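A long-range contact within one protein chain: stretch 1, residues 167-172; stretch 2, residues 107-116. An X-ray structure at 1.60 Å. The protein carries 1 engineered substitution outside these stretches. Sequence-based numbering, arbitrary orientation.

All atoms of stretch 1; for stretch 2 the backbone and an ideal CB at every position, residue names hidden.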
ATOM      1  N   ALA A 167     -14.124 -27.105 -31.826  1.00 21.93           N
ATOM      2  CA  ALA A 167     -12.967 -27.700 -32.520  1.00 19.58           C
ATOM      3  C   ALA A 167     -12.190 -28.541 -31.543  1.00 22.30           C
ATOM      4  O   ALA A 167     -11.995 -28.138 -30.381  1.00 21.12           O
ATOM      5  CB  ALA A 167     -12.054 -26.666 -33.140  1.00 20.64           C
ATOM      6  N   PRO A 168     -11.662 -29.694 -31.979  1.00 22.58           N
ATOM      7  CA  PRO A 168     -10.903 -30.543 -31.093  1.00 21.84           C
ATOM      8  C   PRO A 168      -9.557 -29.956 -30.660  1.00 22.63           C
ATOM      9  O   PRO A 168      -8.990 -30.525 -29.796  1.00 25.66           O
ATOM     10  CB  PRO A 168     -10.624 -31.832 -31.881  1.00 26.21           C
ATOM     11  CG  PRO A 168     -11.402 -31.714 -33.171  1.00 29.46           C
ATOM     12  CD  PRO A 168     -11.843 -30.284 -33.324  1.00 27.67           C
ATOM     13  N   ASP A 169      -9.080 -28.875 -31.281  1.00 19.50           N
ATOM     14  CA  ASP A 169      -7.822 -28.257 -30.827  1.00 21.24           C
ATOM     15  C   ASP A 169      -8.123 -26.916 -30.125  1.00 19.91           C
ATOM     16  O   ASP A 169      -7.180 -26.124 -29.983  1.00 20.68           O
ATOM     17  CB  ASP A 169      -6.853 -28.108 -31.990  1.00 23.92           C
ATOM     18  CG  ASP A 169      -7.360 -27.278 -33.150  1.00 28.35           C
ATOM     19  OD1 ASP A 169      -8.572 -26.907 -33.196  1.00 25.78           O
ATOM     20  OD2 ASP A 169      -6.531 -27.012 -34.032  1.00 35.17           O
ATOM     21  N   SER A 170      -9.370 -26.656 -29.765  1.00 16.67           N
ATOM     22  CA  SER A 170      -9.796 -25.466 -28.984  1.00 17.68           C
ATOM     23  C   SER A 170      -9.990 -25.898 -27.538  1.00 17.15           C
ATOM     24  O   SER A 170     -10.417 -27.035 -27.272  1.00 17.96           O
ATOM     25  CB  SER A 170     -11.057 -24.847 -29.520  1.00 18.27           C
ATOM     26  OG  SER A 170     -10.846 -24.234 -30.784  1.00 22.67           O
ATOM     27  N   ILE A 171      -9.848 -24.944 -26.613  1.00 15.79           N
ATOM     28  CA  ILE A 171     -10.305 -25.069 -25.213  1.00 15.57           C
ATOM     29  C   ILE A 171     -11.044 -23.785 -24.881  1.00 14.61           C
ATOM     30  O   ILE A 171     -10.745 -22.689 -25.449  1.00 15.63           O
ATOM     31  CB  ILE A 171      -9.179 -25.347 -24.212  1.00 14.91           C
ATOM     32  CG1 ILE A 171      -8.198 -24.157 -24.123  1.00 16.06           C
ATOM     33  CG2 ILE A 171      -8.495 -26.661 -24.543  1.00 16.96           C
ATOM     34  CD1 ILE A 171      -7.045 -24.371 -23.179  1.00 16.28           C
ATOM     35  N   MET A 172     -11.918 -23.858 -23.897  1.00 13.77           N
ATOM     36  CA  MET A 172     -12.613 -22.666 -23.385  1.00 13.07           C
ATOM     37  C   MET A 172     -11.697 -21.944 -22.390  1.00 13.20           C
ATOM     38  O   MET A 172     -10.991 -22.595 -21.611  1.00 13.98           O
ATOM     39  CB  MET A 172     -13.901 -23.060 -22.656  1.00 15.25           C
ATOM     40  CG  MET A 172     -14.620 -21.898 -22.079  1.00 15.42           C
ATOM     41  SD  MET A 172     -16.302 -22.329 -21.449  1.00 17.37           S
ATOM     42  CE  MET A 172     -17.116 -22.676 -23.008  1.00 17.47           C
ATOM     43  N   UNK A 107      -0.383 -19.428 -26.366  1.00 15.25           N
ATOM     44  CA  UNK A 107      -1.741 -19.843 -25.959  1.00 15.56           C
ATOM     45  C   UNK A 107      -2.260 -20.919 -26.926  1.00 15.91           C
ATOM     46  O   UNK A 107      -2.897 -21.885 -26.498  1.00 15.41           O
ATOM     47  CB  UNK A 107      -2.692 -18.645 -25.932  1.00 15.56           C
ATOM     48  N   UNK A 108      -2.025 -20.716 -28.199  1.00 16.86           N
ATOM     49  CA  UNK A 108      -2.505 -21.674 -29.247  1.00 17.38           C
ATOM     50  C   UNK A 108      -1.879 -23.039 -28.998  1.00 16.89           C
ATOM     51  O   UNK A 108      -2.604 -24.066 -28.994  1.00 16.42           O
ATOM     52  CB  UNK A 108      -2.157 -21.186 -30.655  1.00 17.38           C
ATOM     53  N   UNK A 109      -0.573 -23.092 -28.829  1.00 15.66           N
ATOM     54  CA  UNK A 109       0.123 -24.367 -28.587  1.00 16.93           C
ATOM     55  C   UNK A 109      -0.360 -24.951 -27.270  1.00 17.04           C
ATOM     56  O   UNK A 109      -0.530 -26.191 -27.151  1.00 16.48           O
ATOM     57  CB  UNK A 109       1.641 -24.178 -28.566  1.00 16.93           C
ATOM     58  N   UNK A 110      -0.538 -24.126 -26.241  1.00 16.09           N
ATOM     59  CA  UNK A 110      -1.042 -24.637 -24.945  1.00 16.20           C
ATOM     60  C   UNK A 110      -2.402 -25.336 -25.169  1.00 14.91           C
ATOM     61  O   UNK A 110      -2.661 -26.377 -24.628  1.00 16.63           O
ATOM     62  CB  UNK A 110      -1.182 -23.502 -23.929  1.00 16.20           C
ATOM     63  N   UNK A 111      -3.269 -24.689 -25.916  1.00 15.68           N
ATOM     64  CA  UNK A 111      -4.639 -25.204 -26.169  1.00 15.94           C
ATOM     65  C   UNK A 111      -4.547 -26.488 -26.998  1.00 16.99           C
ATOM     66  O   UNK A 111      -5.252 -27.456 -26.683  1.00 17.35           O
ATOM     67  CB  UNK A 111      -5.496 -24.163 -26.892  1.00 15.94           C
ATOM     68  N   UNK A 112      -3.707 -26.479 -28.005  1.00 16.86           N
ATOM     69  CA  UNK A 112      -3.463 -27.674 -28.878  1.00 17.69           C
ATOM     70  C   UNK A 112      -3.038 -28.831 -27.986  1.00 17.92           C
ATOM     71  O   UNK A 112      -3.613 -29.947 -28.051  1.00 18.46           O
ATOM     72  CB  UNK A 112      -2.395 -27.397 -29.938  1.00 17.69           C
ATOM     73  N   UNK A 113      -2.042 -28.625 -27.115  1.00 15.81           N
ATOM     74  CA  UNK A 113      -1.531 -29.708 -26.263  1.00 15.75           C
ATOM     75  C   UNK A 113      -2.547 -30.144 -25.193  1.00 16.31           C
ATOM     76  O   UNK A 113      -2.650 -31.330 -24.890  1.00 16.64           O
ATOM     77  CB  UNK A 113      -0.232 -29.264 -25.586  1.00 15.75           C
ATOM     78  N   UNK A 114      -3.308 -29.213 -24.608  1.00 15.88           N
ATOM     79  CA  UNK A 114      -4.242 -29.566 -23.530  1.00 15.73           C
ATOM     80  C   UNK A 114      -5.437 -30.350 -24.122  1.00 15.81           C
ATOM     81  O   UNK A 114      -5.795 -31.399 -23.561  1.00 16.81           O
ATOM     82  CB  UNK A 114      -4.725 -28.310 -22.802  1.00 15.73           C
ATOM     83  N   UNK A 115      -5.963 -29.861 -25.236  1.00 15.13           N
ATOM     84  CA  UNK A 115      -7.102 -30.518 -25.946  1.00 17.41           C
ATOM     85  C   UNK A 115      -6.603 -31.866 -26.497  1.00 18.46           C
ATOM     86  O   UNK A 115      -7.391 -32.855 -26.465  1.00 19.07           O
ATOM     87  CB  UNK A 115      -7.642 -29.638 -27.075  1.00 17.41           C
ATOM     88  N   UNK A 116      -5.326 -31.970 -26.866  1.00 17.90           N
ATOM     89  CA  UNK A 116      -4.745 -33.256 -27.349  1.00 18.36           C
ATOM     90  C   UNK A 116      -4.770 -34.291 -26.239  1.00 19.42           C
ATOM     91  O   UNK A 116      -4.802 -35.510 -26.543  1.00 19.73           O
ATOM     92  CB  UNK A 116      -3.310 -33.062 -27.843  1.00 18.36           C
TER

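The backbone of 107-116 is helical throughout its well-defined part, held by backbone bonds from each N to the O four residues earlier, so residues one turn apart present their CBs to the same side. Stretch 1 meets that side as a type I turn, Ala-167 to Ser-170, followed by an extended segment.

Position 107 has nothing of stretch 1 within 5.5 Å of its ideal CB, which leaves the choice open; it is Ala-107.

At position 108 CA-to-CB points sideways and again nothing lies within 5.5 Å. A short side chain would make no contact, but a long one could reach the carbonyl of Asp-169, an acceptor, with a carboxylate nearby. Lys, Arg or Gln would be reasonable. The residue is Arg-108, with chi1 t, chi2 p and chi3 m. Both terminal nitrogens donate to one oxygen: Arg-108 NH1 to Asp-169 O at 2.9 Å and Arg-108 NH2 to Asp-169 O at 3.0 Å, with N-H...O angles of 147° and 146°. This oxygen sits at the guanidinium edge, near its plane. The salt bridge is long, Asp-169 OD2 to Arg-108 NH1 4.0 Å, and because OD2 lies well out of the plane it is a matter of charge alone.

Positions 109 and 110 find no neighbour within 5.5 Å of their ideal CBs, so stretch 1 hardly constrains them; they are Ile-109 and Ser-110.

Position 111 points toward stretch 1. Its ideal CB is 3.9 Å from Ile-171 CG1 and 4.0 Å from Asp-169 O, already at contact distance, so a small apolar residue suits. Ala-111 packs its CB against Ile-171 CG1 at 3.9 Å.

Position 112 points sideways, its ideal CB 5.0 Å from Asp-169 O. Many residues would do; Leu-112 makes only a marginal contact.

Position 113 is out of reach, and carries Glu-113.

Position 114 points toward Ile-171, with 4.5 Å from its ideal CB to Ile-171 CG2. A small apolar residue fits, and Ala-114 is present.

Position 115 is the tightest: its ideal CB lies 3.2 Å from Pro-168 O, 3.8 Å from Ser-170 O and 4.0 Å from Ile-171 CG2. Gly, Ala or Ser are the natural candidates. Ser-115, chi1 p, donates from OG to its own helix, at Ala-111 O (2.7 Å), while OG rests 3.2 Å from Asp-169 CA. A water lies within hydrogen-bonding distance of both Ser-115 O (2.8 Å from the water O) and Pro-168 O (3.2 Å from the water O), able to donate to either, and so can link the two stretches.

Position 116 points sideways, free of stretch 1, and is Ala-116.

Stretch 2 107-116: ARISALEASA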
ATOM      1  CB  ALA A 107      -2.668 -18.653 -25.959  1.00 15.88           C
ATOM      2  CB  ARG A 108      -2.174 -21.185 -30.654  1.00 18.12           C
ATOM      3  CG  ARG A 108      -2.640 -22.147 -31.749  1.00 19.38           C
ATOM      4  CD  ARG A 108      -4.064 -21.859 -32.222  1.00 20.94           C
ATOM      5  NE  ARG A 108      -5.149 -22.049 -31.260  1.00 20.96           N
ATOM      6  CZ  ARG A 108      -5.691 -23.217 -30.875  1.00 25.08           C
ATOM      7  NH1 ARG A 108      -5.269 -24.387 -31.363  1.00 24.96           N
ATOM      8  NH2 ARG A 108      -6.695 -23.202 -30.011  1.00 20.71           N
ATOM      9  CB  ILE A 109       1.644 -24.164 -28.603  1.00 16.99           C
ATOM     10  CG1 ILE A 109       2.112 -23.756 -29.999  1.00 19.95           C
ATOM     11  CG2 ILE A 109       2.366 -25.359 -28.050  1.00 17.56           C
ATOM     12  CD1 ILE A 109       2.015 -24.831 -31.026  1.00 24.96           C
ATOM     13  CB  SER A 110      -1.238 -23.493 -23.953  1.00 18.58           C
ATOM     14  OG  SER A 110       0.003 -22.887 -23.598  1.00 22.29           O
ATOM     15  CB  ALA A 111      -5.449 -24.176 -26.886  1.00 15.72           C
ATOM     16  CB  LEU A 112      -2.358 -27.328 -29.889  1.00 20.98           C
ATOM     17  CG  LEU A 112      -2.010 -28.406 -30.912  1.00 27.58           C
ATOM     18  CD1 LEU A 112      -1.287 -27.778 -32.113  1.00 34.78           C
ATOM     19  CD2 LEU A 112      -1.148 -29.479 -30.278  1.00 32.98           C
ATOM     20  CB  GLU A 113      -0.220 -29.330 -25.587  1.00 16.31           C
ATOM     21  CG  GLU A 113       0.949 -29.177 -26.549  1.00 15.81           C
ATOM     22  CD  GLU A 113       2.239 -28.967 -25.825  1.00 17.70           C
ATOM     23  OE1 GLU A 113       2.204 -28.693 -24.555  1.00 16.22           O
ATOM     24  OE2 GLU A 113       3.301 -29.085 -26.479  1.00 18.58           O
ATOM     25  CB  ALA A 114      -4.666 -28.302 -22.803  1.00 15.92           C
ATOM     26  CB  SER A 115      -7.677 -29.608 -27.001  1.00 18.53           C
ATOM     27  OG  SER A 115      -6.718 -29.309 -28.038  1.00 18.95           O
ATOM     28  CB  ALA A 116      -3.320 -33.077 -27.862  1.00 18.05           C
TER
HETATM   29  O   HOH W   1      -8.262 -33.573 -29.013  1.00 30.06           O
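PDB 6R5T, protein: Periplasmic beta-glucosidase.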